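Local coordinates for protein hydroxynitrile lyase (Passiflora edulis, PDB 5Y02) that probably cleaves cyanohydrins such as (R)-mandelonitrile, which it holds here, into aldehyde and cyanide, through a dimeric alpha/beta-barrel domain, at residues Ile6-Phe12 / Val99-Ile105; Val11-Lys16 / Phe91-Lys97; Ile28-Gly32 / Glu43-Gly47. All blocks are in the same frame, centred on the assembly; numbering follows the deposited sequence. Where two conformers were deposited one is given.

Contact 1 (Ile6-Phe12 / Val99-Ile105). With MXN ((2R)-hydroxy(phenyl)ethanenitrile), chain M.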
loop_
_atom_site.group_PDB
_atom_site.type_symbol
_atom_site.label_atom_id
_atom_site.label_comp_id
_atom_site.label_asym_id
_atom_site.label_seq_id
_atom_site.Cartn_x
_atom_site.Cartn_y
_atom_site.Cartn_z
ATOM N N ILE A 6 -2.185 -9.707 13.075
ATOM C CA ILE A 6 -2.978 -8.714 12.329
ATOM C C ILE A 6 -2.466 -8.532 10.881
ATOM O O ILE A 6 -1.261 -8.401 10.655
ATOM C CB ILE A 6 -2.969 -7.372 13.090
ATOM C CG1 ILE A 6 -3.825 -7.509 14.357
ATOM C CG2 ILE A 6 -3.478 -6.227 12.232
ATOM C CD1 ILE A 6 -3.482 -6.510 15.444
ATOM N N VAL A 7 -3.403 -8.482 9.938
ATOM C CA VAL A 7 -3.115 -8.509 8.497
ATOM C C VAL A 7 -3.491 -7.181 7.861
ATOM O O VAL A 7 -4.633 -6.734 8.016
ATOM C CB VAL A 7 -3.967 -9.586 7.782
ATOM C CG1 VAL A 7 -3.795 -9.511 6.268
ATOM C CG2 VAL A 7 -3.637 -10.986 8.283
ATOM N N ARG A 8 -2.552 -6.580 7.125
ATOM C CA ARG A 8 -2.814 -5.400 6.324
ATOM C C ARG A 8 -3.155 -5.830 4.907
ATOM O O ARG A 8 -2.499 -6.695 4.335
ATOM C CB ARG A 8 -1.606 -4.468 6.292
ATOM C CG ARG A 8 -1.184 -3.906 7.639
ATOM C CD ARG A 8 -2.125 -2.793 8.099
ATOM N NE ARG A 8 -1.924 -1.539 7.371
ATOM C CZ ARG A 8 -2.856 -0.600 7.186
ATOM N NH1 ARG A 8 -4.109 -0.747 7.632
ATOM N NH2 ARG A 8 -2.540 0.513 6.525
ATOM N N HIS A 9 -4.162 -5.186 4.345
ATOM C CA HIS A 9 -4.659 -5.484 3.013
ATOM C C HIS A 9 -4.586 -4.163 2.250
ATOM O O HIS A 9 -5.345 -3.226 2.533
ATOM C CB HIS A 9 -6.093 -6.010 3.130
ATOM C CG HIS A 9 -6.802 -6.218 1.826
ATOM N ND1 HIS A 9 -6.501 -7.255 0.971
ATOM C CD2 HIS A 9 -7.875 -5.586 1.287
ATOM C CE1 HIS A 9 -7.323 -7.223 -0.065
ATOM N NE2 HIS A 9 -8.167 -6.222 0.100
ATOM N N ILE A 10 -3.655 -4.095 1.302
ATOM C CA ILE A 10 -3.405 -2.877 0.551
ATOM C C ILE A 10 -3.612 -3.130 -0.925
ATOM O O ILE A 10 -3.000 -4.013 -1.480
ATOM C CB ILE A 10 -1.976 -2.309 0.718
ATOM C CG1 ILE A 10 -1.549 -2.274 2.185
ATOM C CG2 ILE A 10 -1.904 -0.923 0.093
ATOM C CD1 ILE A 10 -2.346 -1.384 3.087
ATOM N N VAL A 11 -4.428 -2.278 -1.531
ATOM C CA VAL A 11 -4.842 -2.355 -2.920
ATOM C C VAL A 11 -4.398 -1.069 -3.600
ATOM O O VAL A 11 -4.662 0.034 -3.106
ATOM C CB VAL A 11 -6.370 -2.479 -3.026
ATOM C CG1 VAL A 11 -6.828 -2.509 -4.487
ATOM C CG2 VAL A 11 -6.836 -3.715 -2.268
ATOM N N PHE A 12 -3.712 -1.208 -4.729
ATOM C CA PHE A 12 -3.499 -0.078 -5.650
ATOM C C PHE A 12 -4.273 -0.407 -6.937
ATOM O O PHE A 12 -4.193 -1.527 -7.417
ATOM C CB PHE A 12 -2.036 0.084 -6.082
ATOM C CG PHE A 12 -1.056 0.433 -4.996
ATOM C CD1 PHE A 12 -1.437 0.950 -3.766
ATOM C CD2 PHE A 12 0.293 0.298 -5.263
ATOM C CE1 PHE A 12 -0.490 1.292 -2.823
ATOM C CE2 PHE A 12 1.247 0.653 -4.320
ATOM C CZ PHE A 12 0.850 1.145 -3.100
ATOM N N VAL A 99 -2.972 -4.093 -8.139
ATOM C CA VAL A 99 -2.037 -4.910 -7.380
ATOM C C VAL A 99 -2.501 -4.894 -5.920
ATOM O O VAL A 99 -2.919 -3.843 -5.415
ATOM C CB VAL A 99 -0.573 -4.449 -7.528
ATOM C CG1 VAL A 99 -0.398 -2.991 -7.140
ATOM C CG2 VAL A 99 0.372 -5.324 -6.726
ATOM N N VAL A 100 -2.445 -6.060 -5.285
ATOM C CA VAL A 100 -2.900 -6.240 -3.904
ATOM C C VAL A 100 -1.843 -7.007 -3.127
ATOM O O VAL A 100 -1.403 -8.057 -3.565
ATOM C CB VAL A 100 -4.239 -7.014 -3.843
ATOM C CG1 VAL A 100 -4.789 -7.008 -2.429
ATOM C CG2 VAL A 100 -5.267 -6.396 -4.794
ATOM N N LEU A 101 -1.416 -6.478 -1.980
ATOM C CA LEU A 101 -0.574 -7.227 -1.081
ATOM C C LEU A 101 -1.314 -7.395 0.236
ATOM O O LEU A 101 -2.008 -6.476 0.675
ATOM C CB LEU A 101 0.774 -6.561 -0.849
ATOM C CG LEU A 101 1.859 -6.980 -1.876
ATOM C CD1 LEU A 101 1.569 -6.320 -3.216
ATOM C CD2 LEU A 101 3.248 -6.608 -1.394
ATOM N N ASN A 102 -1.155 -8.568 0.831
ATOM C CA ASN A 102 -1.678 -8.866 2.166
ATOM C C ASN A 102 -0.508 -9.299 3.013
ATOM O O ASN A 102 0.225 -10.181 2.596
ATOM C CB ASN A 102 -2.667 -10.016 2.082
ATOM C CG ASN A 102 -3.928 -9.627 1.356
ATOM O OD1 ASN A 102 -4.719 -8.857 1.872
ATOM N ND2 ASN A 102 -4.105 -10.138 0.148
ATOM N N TYR A 103 -0.308 -8.684 4.181
ATOM C CA TYR A 103 0.876 -9.008 4.998
ATOM C C TYR A 103 0.652 -8.817 6.480
ATOM O O TYR A 103 -0.153 -7.961 6.892
ATOM C CB TYR A 103 2.093 -8.175 4.576
ATOM C CG TYR A 103 1.844 -6.691 4.552
ATOM C CD1 TYR A 103 1.221 -6.115 3.449
ATOM C CD2 TYR A 103 2.232 -5.861 5.598
ATOM C CE1 TYR A 103 0.990 -4.768 3.377
ATOM C CE2 TYR A 103 2.003 -4.479 5.527
ATOM C CZ TYR A 103 1.377 -3.955 4.398
ATOM O OH TYR A 103 1.090 -2.604 4.228
ATOM N N ILE A 104 1.406 -9.594 7.261
ATOM C CA ILE A 104 1.486 -9.405 8.700
ATOM C C ILE A 104 2.444 -8.249 8.960
ATOM O O ILE A 104 3.447 -8.116 8.265
ATOM C CB ILE A 104 1.984 -10.696 9.390
ATOM C CG1 ILE A 104 0.938 -11.811 9.222
ATOM C CG2 ILE A 104 2.342 -10.459 10.857
ATOM C CD1 ILE A 104 -0.442 -11.469 9.731
ATOM N N ILE A 105 2.146 -7.453 9.975
ATOM C CA ILE A 105 2.959 -6.285 10.340
ATOM C C ILE A 105 4.241 -6.667 11.059
ATOM O O ILE A 105 4.230 -7.483 11.996
ATOM C CB ILE A 105 2.146 -5.323 11.236
ATOM C CG1 ILE A 105 1.040 -4.677 10.411
ATOM C CG2 ILE A 105 3.029 -4.246 11.884
ATOM C CD1 ILE A 105 -0.167 -4.245 11.229
HETATM C C1 MXN M . -11.813 -6.227 -2.421
HETATM C C2 MXN M . -12.268 -6.658 -3.664
HETATM C C3 MXN M . -13.448 -7.395 -3.775
HETATM C C4 MXN M . -14.181 -7.686 -2.629
HETATM C C5 MXN M . -13.730 -7.273 -1.384
HETATM C C6 MXN M . -12.551 -6.543 -1.270
HETATM C C7 MXN M . -10.528 -5.484 -2.360
HETATM C C8 MXN M . -9.502 -6.416 -2.880
HETATM N N9 MXN M . -8.701 -7.162 -3.289
HETATM O O10 MXN M . -10.212 -5.113 -1.005
HETATM O O HOH W 1 0.467 -7.869 12.617
#

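Contact 2 (Val11-Lys16 / Phe91-Lys97). With MXN ((2R)-hydroxy(phenyl)ethanenitrile), chain M.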
loop_
_atom_site.group_PDB
_atom_site.type_symbol
_atom_site.label_atom_id
_atom_site.label_comp_id
_atom_site.label_asym_id
_atom_site.label_seq_id
_atom_site.Cartn_x
_atom_site.Cartn_y
_atom_site.Cartn_z
ATOM N N VAL A 11 -4.428 -2.278 -1.531
ATOM C CA VAL A 11 -4.842 -2.355 -2.920
ATOM C C VAL A 11 -4.398 -1.069 -3.600
ATOM O O VAL A 11 -4.662 0.034 -3.106
ATOM C CB VAL A 11 -6.370 -2.479 -3.026
ATOM C CG1 VAL A 11 -6.828 -2.509 -4.487
ATOM C CG2 VAL A 11 -6.836 -3.715 -2.268
ATOM N N PHE A 12 -3.712 -1.208 -4.729
ATOM C CA PHE A 12 -3.499 -0.078 -5.650
ATOM C C PHE A 12 -4.273 -0.407 -6.937
ATOM O O PHE A 12 -4.193 -1.527 -7.417
ATOM C CB PHE A 12 -2.036 0.084 -6.082
ATOM C CG PHE A 12 -1.056 0.433 -4.996
ATOM C CD1 PHE A 12 -1.437 0.950 -3.766
ATOM C CD2 PHE A 12 0.293 0.298 -5.263
ATOM C CE1 PHE A 12 -0.490 1.292 -2.823
ATOM C CE2 PHE A 12 1.247 0.653 -4.320
ATOM C CZ PHE A 12 0.850 1.145 -3.100
ATOM N N ASN A 13 -4.993 0.555 -7.504
ATOM C CA ASN A 13 -5.626 0.349 -8.802
ATOM C C ASN A 13 -5.593 1.581 -9.693
ATOM O O ASN A 13 -5.161 2.669 -9.296
ATOM C CB ASN A 13 -7.062 -0.223 -8.658
ATOM C CG ASN A 13 -8.125 0.845 -8.518
ATOM O OD1 ASN A 13 -7.924 1.844 -7.851
ATOM N ND2 ASN A 13 -9.291 0.625 -9.156
ATOM N N ARG A 14 -6.037 1.345 -10.920
ATOM C CA ARG A 14 -6.288 2.337 -11.917
ATOM C C ARG A 14 -7.608 1.911 -12.542
ATOM O O ARG A 14 -7.791 0.725 -12.831
ATOM C CB ARG A 14 -5.183 2.310 -12.982
ATOM C CG ARG A 14 -5.285 3.432 -14.005
ATOM C CD ARG A 14 -4.399 3.139 -15.218
ATOM N NE ARG A 14 -4.585 4.201 -16.198
ATOM C CZ ARG A 14 -4.003 5.400 -16.153
ATOM N NH1 ARG A 14 -3.137 5.727 -15.184
ATOM N NH2 ARG A 14 -4.293 6.303 -17.097
ATOM N N TYR A 15 -8.516 2.864 -12.704
ATOM C CA TYR A 15 -9.843 2.603 -13.253
ATOM C C TYR A 15 -9.851 2.620 -14.769
ATOM O O TYR A 15 -9.070 3.333 -15.402
ATOM C CB TYR A 15 -10.866 3.602 -12.723
ATOM C CG TYR A 15 -11.218 3.315 -11.287
ATOM C CD1 TYR A 15 -12.144 2.318 -10.975
ATOM C CD2 TYR A 15 -10.597 3.997 -10.238
ATOM C CE1 TYR A 15 -12.465 2.019 -9.662
ATOM C CE2 TYR A 15 -10.923 3.719 -8.915
ATOM C CZ TYR A 15 -11.847 2.727 -8.634
ATOM O OH TYR A 15 -12.158 2.406 -7.336
ATOM N N LYS A 16 -10.777 1.850 -15.335
ATOM C CA LYS A 16 -10.982 1.860 -16.780
ATOM C C LYS A 16 -11.403 3.256 -17.223
ATOM O O LYS A 16 -12.187 3.916 -16.547
ATOM C CB LYS A 16 -12.056 0.862 -17.142
ATOM C CG LYS A 16 -11.693 -0.564 -16.768
ATOM C CD LYS A 16 -11.438 -1.435 -17.952
ATOM C CE LYS A 16 -11.052 -2.818 -17.494
ATOM N NZ LYS A 16 -11.292 -3.815 -18.556
ATOM N N PHE A 91 -16.111 -4.224 -8.763
ATOM C CA PHE A 91 -14.779 -3.667 -8.567
ATOM C C PHE A 91 -13.730 -4.169 -9.567
ATOM O O PHE A 91 -13.076 -3.361 -10.204
ATOM C CB PHE A 91 -14.304 -3.907 -7.145
ATOM C CG PHE A 91 -13.000 -3.242 -6.841
ATOM C CD1 PHE A 91 -12.914 -1.857 -6.805
ATOM C CD2 PHE A 91 -11.856 -4.002 -6.604
ATOM C CE1 PHE A 91 -11.703 -1.227 -6.533
ATOM C CE2 PHE A 91 -10.649 -3.386 -6.329
ATOM C CZ PHE A 91 -10.573 -2.005 -6.290
ATOM N N PHE A 92 -13.561 -5.483 -9.688
ATOM C CA PHE A 92 -12.480 -6.023 -10.524
ATOM C C PHE A 92 -12.639 -5.676 -12.008
ATOM O O PHE A 92 -11.661 -5.279 -12.640
ATOM C CB PHE A 92 -12.280 -7.537 -10.291
ATOM C CG PHE A 92 -11.783 -7.861 -8.898
ATOM C CD1 PHE A 92 -10.607 -7.297 -8.421
ATOM C CD2 PHE A 92 -12.483 -8.728 -8.072
ATOM C CE1 PHE A 92 -10.154 -7.557 -7.140
ATOM C CE2 PHE A 92 -12.024 -9.019 -6.793
ATOM C CZ PHE A 92 -10.854 -8.428 -6.321
ATOM N N PRO A 93 -13.873 -5.763 -12.553
ATOM C CA PRO A 93 -14.051 -5.343 -13.961
ATOM C C PRO A 93 -13.843 -3.847 -14.210
ATOM O O PRO A 93 -13.527 -3.449 -15.351
ATOM C CB PRO A 93 -15.489 -5.790 -14.286
ATOM C CG PRO A 93 -15.741 -6.909 -13.311
ATOM C CD PRO A 93 -15.093 -6.408 -12.038
ATOM N N ALA A 94 -13.972 -3.026 -13.159
ATOM C CA ALA A 94 -13.718 -1.581 -13.256
ATOM C C ALA A 94 -12.225 -1.214 -13.251
ATOM O O ALA A 94 -11.884 -0.060 -13.535
ATOM C CB ALA A 94 -14.439 -0.841 -12.154
ATOM N N CYS A 95 -11.356 -2.177 -12.935
ATOM C CA CYS A 95 -9.911 -1.949 -12.819
ATOM C C CYS A 95 -9.221 -2.122 -14.162
ATOM O O CYS A 95 -9.262 -3.209 -14.764
ATOM C CB CYS A 95 -9.272 -2.902 -11.805
ATOM S SG CYS A 95 -9.765 -2.697 -10.080
ATOM N N GLU A 96 -8.585 -1.055 -14.635
ATOM C CA GLU A 96 -7.649 -1.183 -15.762
ATOM C C GLU A 96 -6.456 -2.034 -15.318
ATOM O O GLU A 96 -6.014 -2.953 -16.023
ATOM C CB GLU A 96 -7.213 0.199 -16.245
ATOM C CG GLU A 96 -6.232 0.192 -17.398
ATOM C CD GLU A 96 -6.782 -0.508 -18.627
ATOM O OE1 GLU A 96 -8.006 -0.421 -18.906
ATOM O OE2 GLU A 96 -5.974 -1.157 -19.306
ATOM N N LYS A 97 -5.948 -1.741 -14.122
ATOM C CA LYS A 97 -5.035 -2.650 -13.464
ATOM C C LYS A 97 -5.135 -2.587 -11.953
ATOM O O LYS A 97 -5.777 -1.702 -11.399
ATOM C CB LYS A 97 -3.611 -2.431 -13.940
ATOM C CG LYS A 97 -3.110 -1.019 -13.795
ATOM C CD LYS A 97 -1.746 -0.927 -14.449
ATOM C CE LYS A 97 -0.983 0.310 -14.026
ATOM N NZ LYS A 97 0.464 0.082 -14.321
HETATM C C1 MXN M . -11.813 -6.227 -2.421
HETATM C C2 MXN M . -12.268 -6.658 -3.664
HETATM C C3 MXN M . -13.448 -7.395 -3.775
HETATM C C4 MXN M . -14.181 -7.686 -2.629
HETATM C C5 MXN M . -13.730 -7.273 -1.384
HETATM C C6 MXN M . -12.551 -6.543 -1.270
HETATM C C7 MXN M . -10.528 -5.484 -2.360
HETATM C C8 MXN M . -9.502 -6.416 -2.880
HETATM N N9 MXN M . -8.701 -7.162 -3.289
HETATM O O10 MXN M . -10.212 -5.113 -1.005
#

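Contact 3 (Ile28-Gly32 / Glu43-Gly47). With MXN ((2R)-hydroxy(phenyl)ethanenitrile), chain M.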
loop_
_atom_site.group_PDB
_atom_site.type_symbol
_atom_site.label_atom_id
_atom_site.label_comp_id
_atom_site.label_asym_id
_atom_site.label_seq_id
_atom_site.Cartn_x
_atom_site.Cartn_y
_atom_site.Cartn_z
ATOM N N ILE A 28 -16.105 3.424 -5.059
ATOM C CA ILE A 28 -15.308 3.686 -3.873
ATOM C C ILE A 28 -16.209 3.768 -2.634
ATOM O O ILE A 28 -15.836 3.250 -1.572
ATOM C CB ILE A 28 -14.440 4.945 -4.055
ATOM C CG1 ILE A 28 -13.366 4.660 -5.131
ATOM C CG2 ILE A 28 -13.763 5.331 -2.744
ATOM C CD1 ILE A 28 -12.688 5.899 -5.680
ATOM N N ALA A 29 -17.374 4.384 -2.772
ATOM C CA ALA A 29 -18.343 4.419 -1.664
ATOM C C ALA A 29 -18.828 3.019 -1.293
ATOM O O ALA A 29 -18.950 2.710 -0.108
ATOM C CB ALA A 29 -19.518 5.326 -1.984
ATOM N N ASP A 30 -19.091 2.183 -2.299
ATOM C CA ASP A 30 -19.506 0.792 -2.095
ATOM C C ASP A 30 -18.420 0.006 -1.361
ATOM O O ASP A 30 -18.710 -0.813 -0.505
ATOM C CB ASP A 30 -19.820 0.095 -3.442
ATOM C CG ASP A 30 -21.078 0.636 -4.135
ATOM O OD1 ASP A 30 -21.822 1.435 -3.544
ATOM O OD2 ASP A 30 -21.329 0.250 -5.305
ATOM N N TYR A 31 -17.165 0.265 -1.716
ATOM C CA TYR A 31 -16.032 -0.391 -1.079
ATOM C C TYR A 31 -15.983 -0.039 0.419
ATOM O O TYR A 31 -15.958 -0.929 1.254
ATOM C CB TYR A 31 -14.741 0.049 -1.761
ATOM C CG TYR A 31 -13.485 -0.738 -1.480
ATOM C CD1 TYR A 31 -13.423 -1.771 -0.540
ATOM C CD2 TYR A 31 -12.318 -0.400 -2.152
ATOM C CE1 TYR A 31 -12.234 -2.440 -0.298
ATOM C CE2 TYR A 31 -11.138 -1.069 -1.915
ATOM C CZ TYR A 31 -11.098 -2.077 -0.992
ATOM O OH TYR A 31 -9.909 -2.745 -0.782
ATOM N N GLY A 32 -16.000 1.244 0.726
ATOM C CA GLY A 32 -15.968 1.723 2.122
ATOM C C GLY A 32 -17.118 1.181 2.964
ATOM O O GLY A 32 -16.923 0.800 4.116
ATOM N N GLU A 43 -10.546 -0.214 9.799
ATOM C CA GLU A 43 -9.647 0.899 9.548
ATOM C C GLU A 43 -9.474 1.188 8.045
ATOM O O GLU A 43 -8.388 1.520 7.580
ATOM C CB GLU A 43 -8.295 0.634 10.239
ATOM C CG GLU A 43 -8.398 0.398 11.756
ATOM C CD GLU A 43 -8.864 1.623 12.550
ATOM O OE1 GLU A 43 -8.825 2.759 12.021
ATOM O OE2 GLU A 43 -9.264 1.457 13.727
ATOM N N TRP A 44 -10.555 1.077 7.290
ATOM C CA TRP A 44 -10.477 1.316 5.854
ATOM C C TRP A 44 -10.210 2.796 5.593
ATOM O O TRP A 44 -10.822 3.686 6.219
ATOM C CB TRP A 44 -11.741 0.805 5.150
ATOM C CG TRP A 44 -11.768 0.977 3.655
ATOM C CD1 TRP A 44 -11.246 0.134 2.709
ATOM C CD2 TRP A 44 -12.363 2.062 2.937
ATOM N NE1 TRP A 44 -11.496 0.634 1.438
ATOM C CE2 TRP A 44 -12.181 1.810 1.555
ATOM C CE3 TRP A 44 -13.049 3.217 3.326
ATOM C CZ2 TRP A 44 -12.669 2.661 0.576
ATOM C CZ3 TRP A 44 -13.531 4.063 2.349
ATOM C CH2 TRP A 44 -13.324 3.787 0.988
ATOM N N LYS A 45 -9.235 3.059 4.724
ATOM C CA LYS A 45 -8.891 4.410 4.298
ATOM C C LYS A 45 -8.456 4.302 2.845
ATOM O O LYS A 45 -8.106 3.212 2.364
ATOM C CB LYS A 45 -7.755 5.031 5.136
ATOM C CG LYS A 45 -7.955 4.970 6.651
ATOM C CD LYS A 45 -6.722 5.392 7.444
ATOM C CE LYS A 45 -6.705 4.813 8.860
ATOM N NZ LYS A 45 -7.977 4.983 9.615
ATOM N N TRP A 46 -8.501 5.417 2.142
ATOM C CA TRP A 46 -8.112 5.425 0.729
ATOM C C TRP A 46 -7.632 6.805 0.351
ATOM O O TRP A 46 -7.827 7.778 1.098
ATOM C CB TRP A 46 -9.293 5.003 -0.154
ATOM C CG TRP A 46 -10.370 6.030 -0.216
ATOM C CD1 TRP A 46 -11.326 6.262 0.730
ATOM C CD2 TRP A 46 -10.598 6.994 -1.263
ATOM N NE1 TRP A 46 -12.116 7.304 0.351
ATOM C CE2 TRP A 46 -11.704 7.771 -0.871
ATOM C CE3 TRP A 46 -9.977 7.270 -2.487
ATOM C CZ2 TRP A 46 -12.197 8.821 -1.650
ATOM C CZ3 TRP A 46 -10.480 8.318 -3.284
ATOM C CH2 TRP A 46 -11.573 9.084 -2.845
ATOM N N GLY A 47 -7.030 6.903 -0.823
ATOM C CA GLY A 47 -6.745 8.192 -1.409
ATOM C C GLY A 47 -6.211 8.102 -2.814
ATOM O O GLY A 47 -6.031 7.004 -3.350
HETATM C C1 MXN M . -11.813 -6.227 -2.421
HETATM C C2 MXN M . -12.268 -6.658 -3.664
HETATM C C3 MXN M . -13.448 -7.395 -3.775
HETATM C C4 MXN M . -14.181 -7.686 -2.629
HETATM C C5 MXN M . -13.730 -7.273 -1.384
HETATM C C6 MXN M . -12.551 -6.543 -1.270
HETATM C C7 MXN M . -10.528 -5.484 -2.360
HETATM C C8 MXN M . -9.502 -6.416 -2.880
HETATM N N9 MXN M . -8.701 -7.162 -3.289
HETATM O O10 MXN M . -10.212 -5.113 -1.005
#

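Contact 1 (Ile6-Phe12 / Val99-Ile105)
His9 ND1 donates a hydrogen bond to Asn102 OD1 at 2.6 Å, and this short bond ties the imidazole to the neighbouring strand. Ring and amide stand side by side, their planes 14° apart, with OD1 nearly in the plane of the imidazole. At the far edge of the ring NE2 lies 2.6 Å from the hydroxyl oxygen O10 of bound mandelonitrile; either atom could be the donor. The imidazole is thus fixed at both nitrogens, with CG anti to the backbone N (chi1 173°) carrying it toward the ligand, and Asn102, one shell out from the ligand, probably sets its rotation. Asn102 ND2 is itself held by Glu55 of the second subunit.

Apolar contacts continue along the same face. Val100 CG1 lies 3.5 Å from His9 CE1, while Val100 CG2 is 3.8 Å from the nitrile N9 of mandelonitrile and Val11 CG2 as near its C8.

On the other face, Arg8 CB sits over the Tyr103 ring in a CH-pi contact, 3.8 Å from the centroid. The ring reaches across because CG lies between backbone N and carbonyl carbon (chi1 53°), and its OH then comes 3.4 Å from Ile10 CG1. Both polar ends leave the pair: Arg8 NE and Tyr103 OH meet Glu66 of the second subunit, and Arg8 NH2 makes a salt bridge with Glu66 of its own chain.

Backbone bonds pair Arg8 with Tyr103, Ile10 with Leu101 and Phe12 with Val99, each in both directions. At the other end, beyond Arg8 and Tyr103, a water bridges Ile6 O and Ile105 N.

These antiparallel strands belong to the sheet of a dimeric alpha/beta-barrel domain, one face lining the mandelonitrile pocket and the other turned to the dimer partner.

Contact 2 (Val11-Lys16 / Phe91-Lys97)
Asn13 ND2 donates to Cys95 SG over 3.5 Å, a long bond with the sulfur 16° out of the amide plane. The same nitrogen lies 3.3 Å above the centre of the Tyr15 ring and comes near Phe91 CE1, so the amide is wedged among sulfur and aromatics on the packed side. Phe91 meets Tyr15 OH (3.7 Å from CE1) and Val11 CG1 at its edge, while Cys95 SG sits over one of its faces. A chi1 of -174° swings the Phe91 ring away from its own backbone N, to the strand.

The backbone carries a classic beta bulge: Glu96 and Lys97 both face Arg14, whose O receives weak bonds from both their N atoms. Lys16 N bonds to Ala94 O at 2.8 Å past the bulge.

The outer side, where Glu96 is exposed to solvent, is looser. Arg14 CD merely lies alongside Glu96 CG (4.1 Å), and Lys16 NZ stays 4.7 Å from Glu96 OE1. Lys16 CE instead rests near Pro93 O and Cys95 O.

Helix 82-91 thus runs through a short turn into strand 95-104 beside strand 7-15; Tyr15 packs against Ile24 and Ile28 of helix 21-37, and Tyr65 of strand 63-69 bonds Asn13 OD1 and Tyr15 OH.

Contact 3 (Ile28-Gly32 / Glu43-Gly47)
Ile28 sets its CG2 over the middle of the Trp46 indole, nearest CE2, a CH-pi contact 3.9 Å from the centroid of the six-membered ring and 17° off its normal. The isoleucine and the indole cross at about a right angle, and CD1 reaches on toward Trp46 CZ3. The same CG2 also approaches Trp44 CH2 at 4.1 Å, so one methyl touches both tryptophans.

Tyr31, almost one helical turn on, offers a ring face to the edge of Trp44. The indole nitrogen NE1 stands 3.4 Å above the centre of the phenol, and the planes meet at 57°, an edge-to-face pair. Its chi1 of -166° extends the Tyr31 phenol past the indole until OH lies 2.4 Å from O10 of bound mandelonitrile, a very short hydrogen bond in which either oxygen could donate and whose exact length should be taken with caution. Trp44 backs the phenol, and Phe87, Phe91 and Tyr65 also meet its ring.

Gly32 follows with its CA 3.4 Å from the centroid of the Trp44 six-membered ring, over the face. Having no side chain, it lets the helix backbone lie directly on the indole; Trp46 CB covers the opposite face.

Here a helix packs on one face of an antiparallel sheet, running nearly antiparallel to strand 44-47, as in dimeric alpha/beta-barrel domains, with its tyrosine facing the mandelonitrile pocket.

From the N terminus, strand 7-15 supplies the first segments of contacts 1 and 2 in turn, sharing Val11 and Phe12. Helix 21-37 then crosses to the sheet face that holds the ligand, and contact 3 closes a short loop between it and strand 44-48. That loop is nested inside the one closed by contact 2, where the chain returns after helix 82-91, and contact 2 is nested inside contact 1, closed last by strand 95-104. Contacts 1 and 2 join the same two strands at successive levels; contact 3 ties the helix to the other outermost strand. Tyr31 OH packs on Val11 CG2 at 3.5 Å, and all three contacts touch mandelonitrile.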